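Local coordinates for protein YcaO (PDB 6CIB) that binds ADP and magnesium and probably uses ATP to activate peptide backbone amides for thioamidation, as a YcaO-family enzyme, at residues Ser39-Pro44 against Thr66-Ala71. Numbering follows the deposited sequence.
Sequences SDRVGP and TTRIQA. With OXM (oxamic acid), chain I; ADP (adenosine-5'-diphosphate), chain G.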
loop_
_atom_site.group_PDB
_atom_site.type_symbol
_atom_site.label_atom_id
_atom_site.label_comp_id
_atom_site.label_asym_id
_atom_site.label_seq_id
_atom_site.Cartn_x
_atom_site.Cartn_y
_atom_site.Cartn_z
ATOM N N SER A 39 -5.106 -12.369 -17.503
ATOM C CA SER A 39 -4.569 -13.256 -16.472
ATOM C C SER A 39 -3.134 -13.660 -16.751
ATOM O O SER A 39 -2.818 -14.203 -17.814
ATOM C CB SER A 39 -5.440 -14.507 -16.324
ATOM O OG SER A 39 -6.721 -14.161 -15.848
ATOM N N ASP A 40 -2.262 -13.378 -15.789
ATOM C CA ASP A 40 -0.858 -13.781 -15.865
ATOM C C ASP A 40 -0.553 -14.762 -14.739
ATOM O O ASP A 40 -1.331 -14.898 -13.801
ATOM C CB ASP A 40 0.057 -12.545 -15.767
ATOM C CG ASP A 40 0.078 -11.709 -17.062
ATOM O OD1 ASP A 40 -0.581 -12.098 -18.053
ATOM O OD2 ASP A 40 0.756 -10.650 -17.084
ATOM N N ARG A 41 0.570 -15.451 -14.845
ATOM C CA ARG A 41 1.111 -16.208 -13.727
ATOM C C ARG A 41 2.620 -16.024 -13.748
ATOM O O ARG A 41 3.288 -16.364 -14.731
ATOM C CB ARG A 41 0.722 -17.693 -13.803
ATOM C CG ARG A 41 0.722 -18.436 -12.454
ATOM C CD ARG A 41 0.168 -19.870 -12.541
ATOM N NE ARG A 41 0.761 -20.529 -13.688
ATOM C CZ ARG A 41 0.130 -20.915 -14.790
ATOM N NH1 ARG A 41 -1.192 -20.828 -14.916
ATOM N NH2 ARG A 41 0.855 -21.439 -15.759
ATOM N N VAL A 42 3.154 -15.463 -12.671
ATOM C CA VAL A 42 4.591 -15.219 -12.584
ATOM C C VAL A 42 5.143 -16.243 -11.608
ATOM O O VAL A 42 4.872 -16.175 -10.399
ATOM C CB VAL A 42 4.914 -13.758 -12.181
ATOM C CG1 VAL A 42 6.414 -13.556 -12.023
ATOM C CG2 VAL A 42 4.356 -12.786 -13.221
ATOM N N GLY A 43 5.897 -17.200 -12.155
ATOM C CA GLY A 43 6.236 -18.444 -11.451
ATOM C C GLY A 43 4.940 -19.051 -10.949
ATOM O O GLY A 43 4.030 -19.280 -11.752
ATOM N N PRO A 44 4.813 -19.241 -9.620
ATOM C CA PRO A 44 3.574 -19.798 -9.072
ATOM C C PRO A 44 2.488 -18.756 -8.758
ATOM O O PRO A 44 1.406 -19.148 -8.316
ATOM C CB PRO A 44 4.051 -20.445 -7.772
ATOM C CG PRO A 44 5.136 -19.529 -7.302
ATOM C CD PRO A 44 5.808 -18.991 -8.549
ATOM N N THR A 66 -2.106 -15.353 -3.684
ATOM C CA THR A 66 -1.583 -16.717 -3.714
ATOM C C THR A 66 -2.478 -17.648 -4.533
ATOM O O THR A 66 -2.024 -18.710 -4.975
ATOM C CB THR A 66 -1.395 -17.302 -2.306
ATOM O OG1 THR A 66 -2.652 -17.288 -1.623
ATOM C CG2 THR A 66 -0.376 -16.481 -1.516
ATOM N N THR A 67 -3.740 -17.251 -4.718
ATOM C CA THR A 67 -4.724 -18.013 -5.482
ATOM C C THR A 67 -5.312 -17.127 -6.577
ATOM O O THR A 67 -5.290 -15.894 -6.469
ATOM C CB THR A 67 -5.897 -18.507 -4.604
ATOM O OG1 THR A 67 -6.536 -17.375 -4.006
ATOM C CG2 THR A 67 -5.432 -19.489 -3.506
ATOM N N ARG A 68 -5.853 -17.764 -7.617
ATOM C CA ARG A 68 -6.462 -17.055 -8.747
ATOM C C ARG A 68 -7.679 -16.272 -8.272
ATOM O O ARG A 68 -7.927 -15.155 -8.743
ATOM C CB ARG A 68 -6.831 -18.041 -9.871
ATOM C CG ARG A 68 -7.442 -17.418 -11.139
ATOM C CD ARG A 68 -6.501 -16.449 -11.867
ATOM N NE ARG A 68 -5.247 -17.084 -12.270
ATOM C CZ ARG A 68 -4.176 -16.442 -12.735
ATOM N NH1 ARG A 68 -4.178 -15.116 -12.869
ATOM N NH2 ARG A 68 -3.088 -17.134 -13.062
ATOM N N ILE A 69 -8.427 -16.857 -7.332
ATOM C CA ILE A 69 -9.570 -16.182 -6.723
ATOM C C ILE A 69 -9.120 -14.870 -6.056
ATOM O O ILE A 69 -9.678 -13.804 -6.358
ATOM C CB ILE A 69 -10.381 -17.097 -5.747
ATOM C CG1 ILE A 69 -11.224 -18.125 -6.526
ATOM C CG2 ILE A 69 -11.321 -16.253 -4.888
ATOM C CD1 ILE A 69 -11.816 -19.256 -5.676
ATOM N N GLN A 70 -8.109 -14.934 -5.188
ATOM C CA GLN A 70 -7.639 -13.718 -4.482
ATOM C C GLN A 70 -7.085 -12.661 -5.443
ATOM O O GLN A 70 -7.324 -11.473 -5.253
ATOM C CB GLN A 70 -6.621 -14.040 -3.366
ATOM C CG GLN A 70 -6.002 -12.822 -2.647
ATOM C CD GLN A 70 -7.018 -11.854 -2.027
ATOM O OE1 GLN A 70 -8.174 -12.205 -1.775
ATOM N NE2 GLN A 70 -6.572 -10.618 -1.767
ATOM N N ALA A 71 -6.367 -13.103 -6.476
ATOM C CA ALA A 71 -5.862 -12.191 -7.500
ATOM C C ALA A 71 -6.996 -11.455 -8.211
ATOM O O ALA A 71 -6.871 -10.261 -8.515
ATOM C CB ALA A 71 -4.993 -12.937 -8.499
HETATM C C1 OXM I . -4.560 -21.850 -13.094
HETATM N N1 OXM I . -3.703 -22.441 -13.920
HETATM O O1 OXM I . -5.522 -22.448 -12.609
HETATM C C2 OXM I . -4.336 -20.442 -12.760
HETATM O O2 OXM I . -5.272 -19.778 -12.263
HETATM O O3 OXM I . -3.209 -19.938 -12.983
HETATM P PB ADP G . -2.517 -3.636 -1.922
HETATM O O1B ADP G . -3.560 -2.994 -1.031
HETATM O O2B ADP G . -1.128 -3.698 -1.320
HETATM O O3B ADP G . -2.537 -3.181 -3.363
HETATM P PA ADP G . -3.936 -6.017 -2.786
HETATM O O1A ADP G . -4.116 -7.300 -2.022
HETATM O O2A ADP G . -3.392 -6.130 -4.185
HETATM O O3A ADP G . -2.919 -5.195 -1.872
HETATM O "O5'" ADP G . -5.342 -5.237 -2.783
HETATM C "C5'" ADP G . -5.787 -4.266 -3.746
HETATM C "C4'" ADP G . -7.096 -3.624 -3.248
HETATM O "O4'" ADP G . -8.100 -4.635 -3.070
HETATM C "C3'" ADP G . -6.968 -2.954 -1.877
HETATM O "O3'" ADP G . -7.903 -1.862 -1.777
HETATM C "C2'" ADP G . -7.375 -4.048 -0.907
HETATM O "O2'" ADP G . -7.816 -3.535 0.347
HETATM C "C1'" ADP G . -8.477 -4.759 -1.686
HETATM N N9 ADP G . -8.598 -6.197 -1.356
HETATM C C8 ADP G . -7.651 -7.130 -1.567
HETATM N N7 ADP G . -8.073 -8.347 -1.152
HETATM C C5 ADP G . -9.319 -8.208 -0.689
HETATM C C6 ADP G . -10.337 -9.116 -0.111
HETATM N N6 ADP G . -10.074 -10.437 0.034
HETATM N N1 ADP G . -11.522 -8.572 0.262
HETATM C C2 ADP G . -11.792 -7.251 0.119
HETATM N N3 ADP G . -10.909 -6.372 -0.407
HETATM C C4 ADP G . -9.674 -6.787 -0.824
HETATM O O HOH W 1 0.535 -19.097 -5.554
#
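The guanidinium of R68 works along two edges at once: NH1 and NH2 converge end-on upon the single carbonyl oxygen of D40, while NE and NH2 hold the carboxylate of a bound oxamic acid. D40 O lies 2.9 Å from R68 NH2 and 3.0 Å from R68 NH1. It sits almost within the guanidinium plane, yet both nitrogens approach from one face of its carbonyl, NH2 standing 45° above that plane. The ligand bonds are close to straight: R68 NE meets OXM O2 at 2.7 Å and R68 NH2 meets OXM O3 at 2.8 Å. Two successive bends, at chi2 and chi3, curl the R68 chain round OXM O2. R41 NH1 also donates to OXM O3 (2.9 Å), its guanidinium turned 76° from that of R68; the shared carboxylate probably offsets their like charges. S39 CB covers one face of the R68 guanidinium, and E48 of strand 45-54 makes a salt bridge with NH1. With an alanine here both donors to D40 O would be gone, and the carboxylate, held from these two segments by R41 alone, would probably be free to shift. A water donates to both P44 O and T66 O. T67 OG1 N-caps helix 68-85, accepting from Q70 N (3.1 Å). Q70 OE1 accepts from ADP N6 and Q70 NE2 donates to ADP N7; the helix's first turn thus carries R68 to strand 34-42 and Q70 into the ADP pocket of this YcaO enzyme.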